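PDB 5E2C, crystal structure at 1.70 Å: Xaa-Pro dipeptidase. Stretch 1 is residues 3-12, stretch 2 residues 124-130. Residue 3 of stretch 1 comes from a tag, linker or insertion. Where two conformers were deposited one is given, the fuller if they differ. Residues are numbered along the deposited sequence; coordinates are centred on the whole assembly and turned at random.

Stretch 1 (3-12) ARRDKLKAQI
Stretch 2 124-130: GTVESLR

A small apolar contact, with no direct hydrogen bond across it and one water bridge at its edge, packs a helix against a compact turn from the far end of the chain, burying 318 Å² over both sides. Residues 3-12 are helical throughout, beginning at the tag residue Ala 3; residues 124-130 coil through a 3-10 segment at 127-129. The register sets CA of Leu 8 6.5 Å from CA of Val 126, and CA of Gln 11 6.8 Å from CA of Thr 125.

Leu 129 (chi1 m, chi2 t) is the most covered residue and points toward the helix. Its CD1 lies 3.9 Å from Leu 8 CB and 3.9 Å from Arg 4 O; its CD2 lies 3.8 Å from Lys 7 O. Buried Leu 8 (t, p) starts sideways, but its end comes nearer, placing CD1 3.7 Å from Thr 125 CG2 and 4.3 Å from Val 126 CG2.

Thr 125 (m) also offers CG2 to Gln 11 CG at 3.7 Å. Gln 11 (t, p, chi3 59°) thus packs through its methylene while water 1 donates to its OE1 (2.8 Å) and to Ser 128 OG (2.7 Å). Ser 128 (p) donates OG to Thr 125 O at 2.6 Å, tying down the turn. Gly 124, at phi 110°, accommodates a backbone where a CB would jam against the preceding carbonyl.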

# COMPACT_ATOMS: atom_id res chain seq x y z
N ALA A 3 10.61 3.97 26.96
CA ALA A 3 10.11 2.67 27.41
C ALA A 3 9.41 1.92 26.30
O ALA A 3 9.55 0.71 26.21
CB ALA A 3 9.18 2.82 28.60
N ARG A 4 8.64 2.62 25.48
CA ARG A 4 7.88 1.98 24.41
C ARG A 4 8.85 1.48 23.36
O ARG A 4 8.73 0.36 22.88
CB ARG A 4 6.86 2.94 23.79
CG ARG A 4 5.70 3.25 24.70
CD ARG A 4 4.91 4.42 24.16
NE ARG A 4 3.80 4.76 25.03
CZ ARG A 4 2.88 5.68 24.75
NH1 ARG A 4 2.90 6.36 23.62
NH2 ARG A 4 1.90 5.90 25.63
N ARG A 5 9.82 2.31 23.01
CA ARG A 5 10.79 1.89 21.98
C ARG A 5 11.60 0.72 22.50
O ARG A 5 11.93 -0.18 21.76
CB ARG A 5 11.70 3.03 21.53
CG ARG A 5 10.93 4.08 20.74
CD ARG A 5 11.81 5.06 19.97
NE ARG A 5 12.70 5.87 20.81
CZ ARG A 5 12.42 7.07 21.32
NH1 ARG A 5 13.35 7.69 22.06
NH2 ARG A 5 11.23 7.64 21.15
N ASP A 6 11.93 0.72 23.79
CA ASP A 6 12.65 -0.43 24.36
C ASP A 6 11.83 -1.72 24.31
O ASP A 6 12.36 -2.80 24.01
CB ASP A 6 13.10 -0.13 25.80
CG ASP A 6 14.28 0.84 25.87
OD1 ASP A 6 14.88 1.18 24.83
OD2 ASP A 6 14.61 1.27 26.99
N LYS A 7 10.53 -1.64 24.59
CA LYS A 7 9.68 -2.83 24.46
C LYS A 7 9.65 -3.28 22.99
O LYS A 7 9.69 -4.48 22.72
CB LYS A 7 8.26 -2.58 24.96
CG LYS A 7 8.19 -2.40 26.46
CD LYS A 7 6.76 -2.30 26.94
CE LYS A 7 6.67 -2.43 28.45
NZ LYS A 7 7.53 -1.45 29.17
N LEU A 8 9.59 -2.33 22.06
CA LEU A 8 9.62 -2.67 20.64
C LEU A 8 10.92 -3.40 20.26
O LEU A 8 10.87 -4.39 19.54
CB LEU A 8 9.45 -1.44 19.75
CG LEU A 8 9.42 -1.71 18.25
CD1 LEU A 8 8.26 -2.64 17.91
CD2 LEU A 8 9.32 -0.40 17.47
N LYS A 9 12.06 -2.94 20.77
CA LYS A 9 13.33 -3.60 20.47
C LYS A 9 13.29 -5.07 20.84
O LYS A 9 13.77 -5.91 20.08
CB LYS A 9 14.49 -2.92 21.19
CG LYS A 9 14.76 -1.53 20.67
CD LYS A 9 16.02 -0.95 21.29
CE LYS A 9 16.30 0.43 20.74
NZ LYS A 9 17.69 0.84 20.97
N ALA A 10 12.70 -5.40 21.98
CA ALA A 10 12.59 -6.79 22.39
C ALA A 10 11.77 -7.59 21.38
O ALA A 10 12.11 -8.74 21.05
CB ALA A 10 11.96 -6.89 23.77
N GLN A 11 10.69 -7.01 20.88
CA GLN A 11 9.86 -7.69 19.90
C GLN A 11 10.54 -7.80 18.52
O GLN A 11 10.41 -8.81 17.83
CB GLN A 11 8.49 -7.04 19.76
CG GLN A 11 7.49 -7.93 19.03
CD GLN A 11 7.39 -9.29 19.69
OE1 GLN A 11 7.05 -9.38 20.87
NE2 GLN A 11 7.73 -10.36 18.95
N ILE A 12 11.27 -6.76 18.14
CA ILE A 12 12.03 -6.77 16.91
C ILE A 12 12.99 -7.98 16.97
O ILE A 12 13.05 -8.79 16.04
CB ILE A 12 12.79 -5.43 16.71
CG1 ILE A 12 11.79 -4.30 16.46
CG2 ILE A 12 13.76 -5.49 15.54
CD1 ILE A 12 12.42 -2.93 16.38
N GLY A 124 2.08 -5.51 12.67
CA GLY A 124 1.61 -6.07 13.93
C GLY A 124 2.62 -5.97 15.05
O GLY A 124 2.28 -6.17 16.21
N THR A 125 3.86 -5.67 14.71
CA THR A 125 4.92 -5.66 15.70
C THR A 125 4.67 -4.55 16.72
O THR A 125 4.76 -4.79 17.93
CB THR A 125 6.31 -5.52 15.05
OG1 THR A 125 6.47 -6.55 14.07
CG2 THR A 125 7.39 -5.68 16.08
N VAL A 126 4.32 -3.36 16.26
CA VAL A 126 4.08 -2.26 17.19
C VAL A 126 2.77 -2.50 17.97
O VAL A 126 2.72 -2.25 19.17
CB VAL A 126 4.01 -0.91 16.49
CG1 VAL A 126 3.83 0.19 17.52
CG2 VAL A 126 5.25 -0.70 15.62
N GLU A 127 1.75 -2.98 17.28
CA GLU A 127 0.45 -3.28 17.88
C GLU A 127 0.61 -4.26 19.03
O GLU A 127 -0.11 -4.16 20.03
CB GLU A 127 -0.51 -3.87 16.83
CG GLU A 127 -1.04 -2.86 15.81
CD GLU A 127 -0.04 -2.46 14.71
OE1 GLU A 127 1.08 -3.03 14.65
OE2 GLU A 127 -0.38 -1.60 13.89
N SER A 128 1.56 -5.19 18.92
CA SER A 128 1.78 -6.21 19.96
C SER A 128 2.11 -5.60 21.33
O SER A 128 2.01 -6.29 22.35
CB SER A 128 2.90 -7.18 19.55
OG SER A 128 4.19 -6.57 19.67
N LEU A 129 2.51 -4.33 21.34
CA LEU A 129 2.86 -3.64 22.58
C LEU A 129 1.65 -3.06 23.34
O LEU A 129 1.75 -2.75 24.53
CB LEU A 129 3.84 -2.51 22.27
CG LEU A 129 5.07 -2.81 21.41
CD1 LEU A 129 5.84 -1.53 21.14
CD2 LEU A 129 5.98 -3.84 22.05
N ARG A 130 0.51 -2.92 22.67
CA ARG A 130 -0.67 -2.32 23.28
C ARG A 130 -1.43 -3.33 24.14
O ARG A 130 -1.02 -4.49 24.27
CB ARG A 130 -1.56 -1.72 22.19
CG ARG A 130 -0.94 -0.48 21.58
CD ARG A 130 -1.30 -0.27 20.12
NE ARG A 130 -0.56 0.88 19.59
CZ ARG A 130 -0.43 1.19 18.30
NH1 ARG A 130 -0.99 0.45 17.34
NH2 ARG A 130 0.27 2.26 17.97
O HOH W 1 5.22 -7.50 21.96